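Local atomic coordinates of putative cyclohexadienyl dehydrogenase and ADH prephenate dehydrogenase (Rhizobium meliloti, PDB entry 4WJI), a protein that probably catalyses the NAD(P)+-dependent oxidative decarboxylation of prephenate to 4-hydroxyphenylpyruvate, a step of tyrosine biosynthesis. Residues V72-A76 / D237-H241; R141-C145 / A289-T293. The contacts are given in a common frame with arbitrary orientation. Residue numbers count along the deposited sequence, not the author numbering.

Interaction 1 (V72-A76 / D237-H241). With NAP (NADP nicotinamide-adenine-dinucleotide phosphate), chain B.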
loop_
_atom_site.group_PDB
_atom_site.type_symbol
_atom_site.label_atom_id
_atom_site.label_comp_id
_atom_site.label_asym_id
_atom_site.label_seq_id
_atom_site.Cartn_x
_atom_site.Cartn_y
_atom_site.Cartn_z
ATOM N N VAL A 72 -7.168 -6.063 23.278
ATOM C CA VAL A 72 -6.014 -6.974 23.398
ATOM C C VAL A 72 -5.955 -7.879 22.156
ATOM O O VAL A 72 -6.952 -8.008 21.442
ATOM C CB VAL A 72 -6.087 -7.862 24.683
ATOM C CG1 VAL A 72 -6.144 -6.986 25.941
ATOM C CG2 VAL A 72 -7.233 -8.856 24.641
ATOM N N PRO A 73 -4.811 -8.514 21.870
ATOM C CA PRO A 73 -4.790 -9.450 20.739
ATOM C C PRO A 73 -5.878 -10.520 20.898
ATOM O O PRO A 73 -6.200 -10.929 22.035
ATOM C CB PRO A 73 -3.402 -10.051 20.785
ATOM C CG PRO A 73 -2.667 -9.420 21.852
ATOM C CD PRO A 73 -3.532 -8.448 22.596
ATOM N N VAL A 74 -6.486 -10.915 19.770
ATOM C CA VAL A 74 -7.715 -11.691 19.898
ATOM C C VAL A 74 -7.561 -13.020 20.612
ATOM O O VAL A 74 -8.529 -13.534 21.214
ATOM C CB VAL A 74 -8.501 -11.887 18.588
ATOM C CG1 VAL A 74 -9.042 -10.559 18.059
ATOM C CG2 VAL A 74 -7.670 -12.598 17.543
ATOM N N GLY A 75 -6.372 -13.591 20.585
ATOM C CA GLY A 75 -6.167 -14.846 21.295
ATOM C C GLY A 75 -6.198 -14.738 22.803
ATOM O O GLY A 75 -6.264 -15.757 23.499
ATOM N N ALA A 76 -6.176 -13.512 23.318
ATOM C CA ALA A 76 -6.241 -13.234 24.769
ATOM C C ALA A 76 -7.649 -12.963 25.288
ATOM O O ALA A 76 -7.863 -12.754 26.490
ATOM C CB ALA A 76 -5.313 -12.088 25.114
ATOM N N ASP A 237 -2.379 -13.855 15.817
ATOM C CA ASP A 237 -3.676 -14.214 16.379
ATOM C C ASP A 237 -4.823 -14.160 15.353
ATOM O O ASP A 237 -5.718 -15.008 15.371
ATOM C CB ASP A 237 -3.981 -13.373 17.604
ATOM C CG ASP A 237 -3.193 -13.799 18.825
ATOM O OD1 ASP A 237 -2.299 -14.705 18.763
ATOM O OD2 ASP A 237 -3.545 -13.243 19.926
ATOM N N VAL A 238 -4.844 -13.139 14.479
ATOM C CA VAL A 238 -5.886 -13.107 13.445
ATOM C C VAL A 238 -5.849 -14.358 12.558
ATOM O O VAL A 238 -6.896 -14.943 12.235
ATOM C CB VAL A 238 -5.741 -11.825 12.574
ATOM C CG1 VAL A 238 -6.653 -11.878 11.379
ATOM C CG2 VAL A 238 -6.090 -10.603 13.364
ATOM N N CYS A 239 -4.653 -14.766 12.132
ATOM C CA CYS A 239 -4.525 -15.945 11.279
ATOM C C CYS A 239 -4.980 -17.224 11.989
ATOM O O CYS A 239 -5.543 -18.133 11.350
ATOM C CB CYS A 239 -3.069 -16.129 10.842
ATOM S SG CYS A 239 -2.521 -14.906 9.637
ATOM N N LEU A 240 -4.721 -17.292 13.278
ATOM C CA LEU A 240 -5.137 -18.469 14.090
ATOM C C LEU A 240 -6.647 -18.498 14.335
ATOM O O LEU A 240 -7.235 -19.565 14.497
ATOM C CB LEU A 240 -4.428 -18.480 15.451
ATOM C CG LEU A 240 -2.903 -18.734 15.411
ATOM C CD1 LEU A 240 -2.245 -18.480 16.761
ATOM C CD2 LEU A 240 -2.580 -20.122 14.892
ATOM N N HIS A 241 -7.263 -17.332 14.418
ATOM C CA HIS A 241 -8.661 -17.206 14.814
ATOM C C HIS A 241 -9.656 -16.848 13.723
ATOM O O HIS A 241 -10.861 -16.846 13.983
ATOM C CB HIS A 241 -8.734 -16.238 16.020
ATOM C CG HIS A 241 -8.159 -16.865 17.229
ATOM N ND1 HIS A 241 -6.908 -16.624 17.725
ATOM C CD2 HIS A 241 -8.675 -17.878 17.968
ATOM C CE1 HIS A 241 -6.700 -17.426 18.768
ATOM N NE2 HIS A 241 -7.751 -18.194 18.923
HETATM P PA NAP B . -1.231 -3.105 20.744
HETATM O O1A NAP B . -0.972 -1.680 20.438
HETATM O O2A NAP B . -0.170 -4.142 20.590
HETATM O O5B NAP B . -1.746 -3.190 22.262
HETATM C C5B NAP B . -1.881 -4.455 22.900
HETATM C C4B NAP B . -2.507 -4.336 24.288
HETATM O O4B NAP B . -2.879 -5.641 24.717
HETATM C C3B NAP B . -1.528 -3.839 25.337
HETATM O O3B NAP B . -2.210 -3.219 26.415
HETATM C C2B NAP B . -0.929 -5.114 25.871
HETATM O O2B NAP B . -0.501 -4.984 27.197
HETATM C C1B NAP B . -2.117 -6.036 25.843
HETATM N N9A NAP B . -1.847 -7.499 25.777
HETATM C C8A NAP B . -1.076 -8.146 24.919
HETATM N N7A NAP B . -1.085 -9.446 25.071
HETATM C C5A NAP B . -1.924 -9.661 26.122
HETATM C C6A NAP B . -2.347 -10.830 26.785
HETATM N N6A NAP B . -1.910 -12.046 26.404
HETATM N N1A NAP B . -3.207 -10.685 27.772
HETATM C C2A NAP B . -3.625 -9.478 28.113
HETATM N N3A NAP B . -3.278 -8.329 27.566
HETATM C C4A NAP B . -2.414 -8.456 26.568
HETATM O O3 NAP B . -2.536 -3.619 19.970
HETATM P PN NAP B . -3.759 -2.878 19.257
HETATM O O1N NAP B . -3.282 -2.533 17.938
HETATM O O2N NAP B . -4.326 -1.847 20.124
HETATM O O5D NAP B . -4.796 -4.098 19.056
HETATM C C5D NAP B . -5.711 -4.482 20.052
HETATM C C4D NAP B . -6.900 -5.166 19.384
HETATM O O4D NAP B . -7.431 -4.287 18.414
HETATM C C3D NAP B . -6.541 -6.418 18.642
HETATM O O3D NAP B . -7.540 -7.402 18.851
HETATM C C2D NAP B . -6.491 -6.005 17.191
HETATM O O2D NAP B . -6.806 -7.096 16.364
HETATM C C1D NAP B . -7.603 -4.958 17.189
HETATM N N1N NAP B . -7.477 -3.895 16.179
HETATM C C2N NAP B . -6.277 -3.440 15.810
HETATM C C3N NAP B . -6.154 -2.450 14.865
HETATM C C7N NAP B . -4.828 -1.910 14.381
HETATM O O7N NAP B . -4.790 -1.311 13.341
HETATM N N7N NAP B . -3.770 -2.123 15.132
HETATM C C4N NAP B . -7.301 -1.933 14.322
HETATM C C5N NAP B . -8.517 -2.405 14.743
HETATM C C6N NAP B . -8.600 -3.418 15.659
HETATM P P2B NAP B . 1.060 -4.894 27.577
HETATM O O1X NAP B . 1.673 -3.914 26.633
HETATM O O2X NAP B . 1.038 -4.413 28.999
HETATM O O3X NAP B . 1.697 -6.261 27.416
#
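A buried contact between domains joins the cofactor-binding loop after strand 67-70 of the Rossmann-type domain to the last turns of helix 232-241 in the helical part of the chain. Its one direct hydrogen bond runs from the backbone N of Gly-75, in the short 3-10 segment 74-76, to OD2 of Asp-237 (2.9 Å). OD2 of Asp-237 also lies 3.3 Å from CB of Pro-73. Gly-75 and Asp-237 approach to 5.5 Å between CA atoms, and a side chain on Gly-75 would run into the carboxylate: an ideal CB would sit 2.7 Å from OD2 of Asp-237. CE1 of His-241 rests 3.7 Å from CA of Gly-75, its ring steadied by ND1 donating to the backbone O of Asp-237 (3.1 Å), one turn back. CG2 of Val-74 fills the space beside the helix, 3.8 Å from CB of Asp-237 and 4.1 Å from CB of His-241. The same loop holds NADP: O3D of the nicotinamide ribose donates to O of Val-72 (2.7 Å). CD of Pro-73 packs 3.4 Å from C8A of the NADP adenine, and CB of Ala-76 lies 3.6 Å from C6A of NADP. Val-74 and His-241 both also touch helix 102-108, Val-238 packs on His-189 of helix 177-203, and Cys-239 meets Leu-272 of the second subunit.

Interaction 2 (R141-C145 / A289-T293)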
loop_
_atom_site.group_PDB
_atom_site.type_symbol
_atom_site.label_atom_id
_atom_site.label_comp_id
_atom_site.label_asym_id
_atom_site.label_seq_id
_atom_site.Cartn_x
_atom_site.Cartn_y
_atom_site.Cartn_z
ATOM N N ARG A 141 -12.367 9.069 13.249
ATOM C CA ARG A 141 -13.202 10.071 12.544
ATOM C C ARG A 141 -13.324 9.674 11.088
ATOM O O ARG A 141 -12.321 9.478 10.408
ATOM C CB ARG A 141 -12.528 11.439 12.645
ATOM C CG ARG A 141 -12.530 12.055 14.027
ATOM C CD ARG A 141 -11.914 13.476 14.087
ATOM N N GLY A 142 -14.543 9.613 10.585
ATOM C CA GLY A 142 -14.811 9.267 9.216
ATOM C C GLY A 142 -14.588 7.822 8.839
ATOM O O GLY A 142 -14.550 7.499 7.636
ATOM N N ARG A 143 -14.386 6.956 9.831
ATOM C CA ARG A 143 -14.200 5.544 9.638
ATOM C C ARG A 143 -15.506 4.809 9.985
ATOM O O ARG A 143 -16.385 5.356 10.641
ATOM C CB ARG A 143 -13.105 5.071 10.586
ATOM C CG ARG A 143 -11.769 5.728 10.374
ATOM C CD ARG A 143 -10.932 5.022 9.364
ATOM N NE ARG A 143 -11.271 5.369 8.022
ATOM C CZ ARG A 143 -10.716 6.384 7.339
ATOM N NH1 ARG A 143 -11.082 6.642 6.104
ATOM N NH2 ARG A 143 -9.917 7.230 7.916
ATOM N N TRP A 144 -15.598 3.560 9.575
ATOM C CA TRP A 144 -16.658 2.669 9.946
ATOM C C TRP A 144 -16.282 1.859 11.185
ATOM O O TRP A 144 -15.084 1.620 11.452
ATOM C CB TRP A 144 -16.989 1.671 8.784
ATOM C CG TRP A 144 -17.751 2.329 7.709
ATOM C CD1 TRP A 144 -17.228 2.968 6.607
ATOM C CD2 TRP A 144 -19.136 2.450 7.624
ATOM N NE1 TRP A 144 -18.237 3.506 5.854
ATOM C CE2 TRP A 144 -19.422 3.216 6.475
ATOM C CE3 TRP A 144 -20.190 2.037 8.444
ATOM C CZ2 TRP A 144 -20.711 3.546 6.109
ATOM C CZ3 TRP A 144 -21.469 2.379 8.069
ATOM C CH2 TRP A 144 -21.715 3.122 6.912
ATOM N N CYS A 145 -17.317 1.475 11.943
ATOM C CA CYS A 145 -17.192 0.511 13.044
ATOM C C CYS A 145 -18.320 -0.504 12.883
ATOM O O CYS A 145 -19.459 -0.132 12.557
ATOM C CB CYS A 145 -17.267 1.205 14.388
ATOM S SG CYS A 145 -17.127 0.016 15.735
ATOM N N ALA A 289 -15.939 7.899 -2.048
ATOM C CA ALA A 289 -16.431 7.657 -0.674
ATOM C C ALA A 289 -15.595 8.347 0.389
ATOM O O ALA A 289 -16.018 8.486 1.529
ATOM C CB ALA A 289 -16.512 6.159 -0.372
ATOM N N GLY A 290 -14.425 8.828 0.019
ATOM C CA GLY A 290 -13.547 9.455 1.006
ATOM C C GLY A 290 -12.850 8.473 1.913
ATOM O O GLY A 290 -12.416 8.849 2.982
ATOM N N GLN A 291 -12.718 7.229 1.485
ATOM C CA GLN A 291 -12.013 6.225 2.289
ATOM C C GLN A 291 -10.558 6.074 1.936
ATOM O O GLN A 291 -9.886 5.287 2.565
ATOM C CB GLN A 291 -12.725 4.884 2.280
ATOM C CG GLN A 291 -14.067 4.839 3.034
ATOM C CD GLN A 291 -13.923 5.202 4.491
ATOM O OE1 GLN A 291 -13.028 4.730 5.154
ATOM N NE2 GLN A 291 -14.758 6.100 4.971
ATOM N N ASP A 292 -10.070 6.811 0.945
ATOM C CA ASP A 292 -8.656 6.760 0.585
ATOM C C ASP A 292 -7.811 7.464 1.610
ATOM O O ASP A 292 -8.278 8.311 2.334
ATOM C CB ASP A 292 -8.386 7.328 -0.803
ATOM C CG ASP A 292 -8.891 8.747 -0.994
ATOM O OD1 ASP A 292 -9.938 9.111 -0.462
ATOM O OD2 ASP A 292 -8.227 9.491 -1.744
ATOM N N THR A 293 -6.547 7.085 1.669
ATOM C CA THR A 293 -5.680 7.594 2.707
ATOM C C THR A 293 -5.478 9.100 2.542
ATOM O O THR A 293 -5.129 9.560 1.459
ATOM C CB THR A 293 -4.306 6.860 2.758
ATOM O OG1 THR A 293 -4.483 5.447 2.946
ATOM C CG2 THR A 293 -3.528 7.373 3.926
HETATM O O HOH W 1 -14.011 9.555 5.513
HETATM O O HOH W 2 -10.054 8.661 4.437
#
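Polar groups dominate this surface contact, in which the side-chain amide of Gln-291, just past helix 280-289, is engaged at both its oxygen and its nitrogen by the segment leading into strand 144-147. NE2 of Gln-291 donates to the backbone O of Gly-142 (3.0 Å, nearly straight), and OE1 of Gln-291 accepts from NH1 of Arg-143 at 2.9 Å, with a weak second bond from NE of Arg-143 at 3.4 Å. The CA-to-CB bond of Arg-143 points away, so the side chain folds back to present its guanidinium edge to OE1. Gly-290, with positive phi, forms the Schellman motif that follows helix 280-289, and two waters serve its backbone O. Water 1 donates to O of Gly-142 (3.0 Å) and O of Gly-290 (3.1 Å); water 2 accepts from NH1 of Arg-143 (2.8 Å) and donates to O of Gly-290 and O of Asp-292 (both 2.8 Å). The backbone O of Gln-291 instead takes a hydrogen bond from Arg-222 of the second subunit, whose Lys-215 makes a cation-pi contact with Trp-144. Arg-143 thus meets a neutral amide oxygen directly and backbone carbonyls through water 2, and the C-terminal tail is held without a salt bridge between the segments.

In the fold
Interaction 1 lies in the interior and interaction 2 at the surface; their centres are 25 Å apart and they do not touch. Each ties the Rossmann-type sheet domain to the helical C-terminal half, but at different elements: residues 72-76 and 237-241 join a cofactor loop to helix 232-241, whereas 141-145 and 289-293 join the start of strand 144-147 to the chain terminus. Buried beside NADP, the first combines one carboxylate-to-amide bond with close aliphatic and imidazole packing. The more open second relies on an amide, a guanidinium and bridging waters. Along the sequence their segments alternate, and both border the second subunit.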